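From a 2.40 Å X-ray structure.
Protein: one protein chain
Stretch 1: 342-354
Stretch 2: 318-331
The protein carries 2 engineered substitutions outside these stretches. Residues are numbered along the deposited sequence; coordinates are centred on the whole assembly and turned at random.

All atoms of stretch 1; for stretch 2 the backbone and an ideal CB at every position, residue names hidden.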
# COMPACT_ATOMS: atom_id res chain seq x y z
N GLU A 342 2.90 0.21 27.09
CA GLU A 342 4.33 -0.05 26.94
C GLU A 342 4.55 -1.37 26.19
O GLU A 342 3.84 -2.35 26.40
CB GLU A 342 5.04 -0.09 28.30
CG GLU A 342 6.54 -0.38 28.21
CD GLU A 342 7.31 -0.05 29.50
OE1 GLU A 342 6.86 0.80 30.30
OE2 GLU A 342 8.39 -0.64 29.68
N VAL A 343 5.56 -1.37 25.32
CA VAL A 343 5.90 -2.50 24.47
C VAL A 343 7.37 -2.87 24.68
O VAL A 343 8.21 -1.98 24.76
CB VAL A 343 5.69 -2.15 22.99
CG1 VAL A 343 6.12 -3.32 22.09
CG2 VAL A 343 4.24 -1.74 22.74
N THR A 344 7.66 -4.16 24.75
CA THR A 344 9.03 -4.66 24.86
C THR A 344 9.22 -5.80 23.87
O THR A 344 8.23 -6.40 23.44
CB THR A 344 9.33 -5.22 26.26
OG1 THR A 344 8.55 -6.39 26.48
CG2 THR A 344 9.02 -4.21 27.35
N PRO A 345 10.47 -6.11 23.51
CA PRO A 345 10.72 -7.26 22.64
C PRO A 345 10.12 -8.59 23.12
O PRO A 345 9.60 -9.36 22.31
CB PRO A 345 12.25 -7.32 22.56
CG PRO A 345 12.69 -5.91 22.77
CD PRO A 345 11.67 -5.25 23.63
N ASP A 346 10.18 -8.85 24.43
CA ASP A 346 9.54 -10.04 25.03
C ASP A 346 8.05 -10.10 24.75
O ASP A 346 7.52 -11.14 24.43
CB ASP A 346 9.74 -10.08 26.56
CG ASP A 346 11.11 -10.57 26.97
OD1 ASP A 346 11.95 -10.89 26.11
OD2 ASP A 346 11.35 -10.64 28.19
N LEU A 347 7.39 -8.95 24.88
CA LEU A 347 5.94 -8.83 24.68
C LEU A 347 5.57 -9.05 23.20
O LEU A 347 4.58 -9.73 22.90
CB LEU A 347 5.46 -7.47 25.17
CG LEU A 347 4.03 -7.27 25.67
CD1 LEU A 347 3.59 -8.23 26.77
CD2 LEU A 347 3.93 -5.83 26.21
N VAL A 348 6.39 -8.50 22.30
CA VAL A 348 6.19 -8.66 20.86
C VAL A 348 6.52 -10.10 20.40
O VAL A 348 5.80 -10.67 19.57
CB VAL A 348 7.00 -7.62 20.05
CG1 VAL A 348 6.86 -7.86 18.54
CG2 VAL A 348 6.55 -6.22 20.42
N TYR A 349 7.59 -10.69 20.95
CA TYR A 349 7.88 -12.11 20.76
C TYR A 349 6.67 -12.98 21.14
O TYR A 349 6.26 -13.87 20.38
CB TYR A 349 9.10 -12.53 21.58
CG TYR A 349 9.48 -13.99 21.40
CD1 TYR A 349 10.25 -14.40 20.32
CD2 TYR A 349 9.08 -14.94 22.33
CE1 TYR A 349 10.59 -15.73 20.16
CE2 TYR A 349 9.42 -16.28 22.18
CZ TYR A 349 10.18 -16.67 21.10
OH TYR A 349 10.50 -17.99 20.95
N ALA A 350 6.10 -12.69 22.32
CA ALA A 350 4.92 -13.41 22.81
C ALA A 350 3.72 -13.26 21.88
O ALA A 350 3.02 -14.24 21.60
CB ALA A 350 4.56 -12.96 24.22
N ALA A 351 3.49 -12.03 21.40
CA ALA A 351 2.40 -11.76 20.44
C ALA A 351 2.55 -12.52 19.11
O ALA A 351 1.58 -13.09 18.59
CB ALA A 351 2.27 -10.27 20.19
N ILE A 352 3.77 -12.56 18.58
CA ILE A 352 4.04 -13.21 17.30
C ILE A 352 3.85 -14.73 17.39
O ILE A 352 3.13 -15.32 16.57
CB ILE A 352 5.46 -12.84 16.77
CG1 ILE A 352 5.47 -11.35 16.38
CG2 ILE A 352 5.87 -13.70 15.57
CD1 ILE A 352 6.85 -10.73 16.26
N VAL A 353 4.47 -15.35 18.38
CA VAL A 353 4.40 -16.81 18.52
C VAL A 353 2.97 -17.24 18.87
O VAL A 353 2.48 -18.26 18.37
CB VAL A 353 5.42 -17.33 19.55
CG1 VAL A 353 5.23 -18.83 19.83
CG2 VAL A 353 6.83 -17.07 19.05
N THR A 354 2.29 -16.44 19.69
CA THR A 354 0.91 -16.73 20.07
C THR A 354 -0.05 -16.48 18.90
O THR A 354 -1.03 -17.23 18.73
CB THR A 354 0.50 -15.95 21.34
OG1 THR A 354 1.42 -16.28 22.40
CG2 THR A 354 -0.93 -16.28 21.78
N UNK A 318 12.05 -20.95 15.14
CA UNK A 318 13.39 -20.83 15.69
C UNK A 318 13.36 -19.68 16.69
O UNK A 318 13.03 -18.54 16.31
CB UNK A 318 14.43 -20.60 14.60
N UNK A 319 13.69 -19.96 17.95
CA UNK A 319 13.64 -18.93 18.99
C UNK A 319 14.58 -17.76 18.71
O UNK A 319 14.19 -16.61 18.84
CB UNK A 319 13.98 -19.55 20.35
N UNK A 320 15.81 -18.06 18.32
CA UNK A 320 16.82 -17.02 18.08
C UNK A 320 16.38 -16.06 16.96
O UNK A 320 16.48 -14.84 17.10
CB UNK A 320 18.16 -17.66 17.72
N UNK A 321 15.87 -16.63 15.86
CA UNK A 321 15.39 -15.84 14.73
C UNK A 321 14.18 -14.99 15.09
O UNK A 321 14.11 -13.80 14.75
CB UNK A 321 15.04 -16.76 13.56
N UNK A 322 13.22 -15.61 15.79
CA UNK A 322 12.00 -14.90 16.20
C UNK A 322 12.26 -13.79 17.21
O UNK A 322 11.57 -12.78 17.18
CB UNK A 322 11.00 -15.89 16.79
N UNK A 323 13.27 -13.95 18.07
CA UNK A 323 13.74 -12.86 18.94
C UNK A 323 14.23 -11.67 18.12
O UNK A 323 13.94 -10.52 18.45
CB UNK A 323 14.86 -13.35 19.86
N UNK A 324 15.00 -11.96 17.06
CA UNK A 324 15.51 -10.90 16.18
C UNK A 324 14.36 -10.16 15.48
O UNK A 324 14.39 -8.92 15.36
CB UNK A 324 16.46 -11.49 15.14
N UNK A 325 13.35 -10.92 15.04
CA UNK A 325 12.12 -10.33 14.48
C UNK A 325 11.49 -9.33 15.47
O UNK A 325 11.16 -8.20 15.10
CB UNK A 325 11.11 -11.43 14.13
N UNK A 326 11.35 -9.77 16.72
CA UNK A 326 10.79 -8.93 17.78
C UNK A 326 11.65 -7.70 18.08
O UNK A 326 11.12 -6.60 18.27
CB UNK A 326 10.62 -9.76 19.06
N UNK A 327 12.96 -7.90 18.14
CA UNK A 327 13.91 -6.80 18.38
C UNK A 327 13.85 -5.76 17.27
O UNK A 327 13.75 -4.56 17.56
CB UNK A 327 15.34 -7.34 18.50
N UNK A 328 13.87 -6.22 16.01
CA UNK A 328 13.76 -5.30 14.88
C UNK A 328 12.41 -4.57 14.86
O UNK A 328 12.37 -3.38 14.51
CB UNK A 328 13.96 -6.06 13.57
N UNK A 329 11.34 -5.26 15.24
CA UNK A 329 10.00 -4.64 15.34
C UNK A 329 9.97 -3.50 16.36
O UNK A 329 9.21 -2.56 16.20
CB UNK A 329 8.96 -5.69 15.72
N UNK A 330 10.79 -3.62 17.41
CA UNK A 330 10.88 -2.62 18.49
C UNK A 330 12.05 -1.62 18.38
O UNK A 330 12.32 -0.90 19.35
CB UNK A 330 11.00 -3.35 19.83
N UNK A 331 12.71 -1.54 17.22
CA UNK A 331 13.79 -0.56 16.99
C UNK A 331 13.35 0.86 17.28
O UNK A 331 12.18 1.17 17.11
CB UNK A 331 14.29 -0.65 15.55

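Position 318 precedes the first turn of a helix and its CB points away from stretch 1, so a capping side chain such as Asn, Asp, Ser or Thr would suit. It is N318, whose OD1 accepts from the backbone N of 321 at 3.0 Å.

At 319 the CB points sideways, 3.9 Å from Y349 OH. A flexible polar chain could pass the phenol and stay in solvent; E319 does so, its CG 3.6 Å from Y349 OH. Positions 320 and 321 have nothing of stretch 1 near their CB atoms, and polar residues fit: E320 and K321, the latter with its end leading away.

Position 322 points toward stretch 1, its ideal CB a tight 3.4 Å from Y349 CE1, with V353 CG2 further off at 4.9 Å. An apolar chain whose far end packs against V353 and I352 is wanted; Leu or Met, unbranched at CB, would serve. L322 sets CD1 4.1 Å from V353 CG2 and CD2 4.3 Å from I352 CG2.

At 323 the CB is sideways, but the open face of the Y349 ring and the carboxylate of D346 both lie within reach of a long chain. Lys could answer the charge; Arg can also offer a flat group to the ring. R323 lays its guanidinium on Y349, centres 4.0 Å apart and planes at 12°, while R323 NH1 makes a salt bridge with D346 OD1 at 3.0 Å, the carboxylate oxygen lying at the guanidinium edge near its plane. R323 NH2 also forms a salt bridge with E319 OE2 at 3.3 Å.

Stretch 1 sets no limit at 324, 328 or 331, all out of reach, so many residues would do; they are K324, L328 and A331. At 325 the CB lies 4.8 Å from I352 CD1, room for a modest apolar group; V325 CG1 comes 3.9 Å from I352 CD1.

The helices come closest in register at 326, where CA lies 5.1 Å from the CA of P345. The ideal CB is already 3.4 Å from P345 O and 3.7 Å from Y349 N, so Ala or Gly is favoured. A326 CB lies 4.0 Å from Y349 CB.

Position 327 points away, and a polar chain suits; E327 CG comes 4.3 Å from P345 CB.

At 329 the CB faces V348 CG1 at 4.1 Å, so something small fits. S329 returns its OG to V325 O at 2.7 Å.

Position 330 leaves helical angles and faces P345 and V348: a compact apolar group is apt, Cys, Val or Ala. C330 places SG 3.5 Å from V348 CG2 and 4.0 Å from V343 CG1.

Stretch 2 (318-331) NEEKLRKVAELSCA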
# COMPACT_ATOMS: atom_id res chain seq x y z
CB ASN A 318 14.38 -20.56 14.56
CG ASN A 318 15.82 -20.55 15.02
OD1 ASN A 318 16.32 -19.55 15.55
ND2 ASN A 318 16.51 -21.68 14.82
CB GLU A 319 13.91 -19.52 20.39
CG GLU A 319 14.07 -18.45 21.48
CD GLU A 319 13.98 -18.99 22.90
OE1 GLU A 319 14.08 -20.22 23.10
OE2 GLU A 319 13.83 -18.18 23.83
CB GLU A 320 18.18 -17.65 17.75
CG GLU A 320 19.35 -16.67 17.75
CD GLU A 320 20.70 -17.38 17.69
OE1 GLU A 320 20.90 -18.22 16.79
OE2 GLU A 320 21.58 -17.10 18.54
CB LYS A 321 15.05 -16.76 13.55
CG LYS A 321 16.23 -17.49 12.93
CD LYS A 321 17.03 -16.63 11.96
CE LYS A 321 18.20 -17.43 11.44
NZ LYS A 321 17.81 -18.69 10.74
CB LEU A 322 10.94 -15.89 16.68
CG LEU A 322 10.31 -16.72 15.55
CD1 LEU A 322 9.52 -17.89 16.09
CD2 LEU A 322 9.43 -15.85 14.68
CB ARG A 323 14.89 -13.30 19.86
CG ARG A 323 14.54 -14.34 20.90
CD ARG A 323 14.11 -13.76 22.22
NE ARG A 323 13.45 -14.78 23.04
CZ ARG A 323 12.56 -14.56 24.01
NH1 ARG A 323 12.18 -13.31 24.33
NH2 ARG A 323 12.04 -15.59 24.66
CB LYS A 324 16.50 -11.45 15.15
CG LYS A 324 17.84 -11.91 15.70
CD LYS A 324 18.60 -12.68 14.61
CE LYS A 324 19.68 -13.63 15.15
NZ LYS A 324 20.82 -12.84 15.68
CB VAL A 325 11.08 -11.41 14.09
CG1 VAL A 325 9.75 -10.77 13.70
CG2 VAL A 325 11.58 -12.29 12.94
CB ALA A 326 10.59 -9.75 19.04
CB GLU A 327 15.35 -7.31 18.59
CG GLU A 327 15.75 -7.46 20.06
CD GLU A 327 16.43 -8.79 20.39
OE1 GLU A 327 17.32 -9.22 19.62
OE2 GLU A 327 16.06 -9.40 21.42
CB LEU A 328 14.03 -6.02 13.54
CG LEU A 328 14.14 -5.17 12.26
CD1 LEU A 328 15.11 -4.01 12.36
CD2 LEU A 328 14.54 -6.09 11.10
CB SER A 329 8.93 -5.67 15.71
OG SER A 329 8.90 -6.76 14.81
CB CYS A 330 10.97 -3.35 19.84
SG CYS A 330 9.53 -4.38 20.20
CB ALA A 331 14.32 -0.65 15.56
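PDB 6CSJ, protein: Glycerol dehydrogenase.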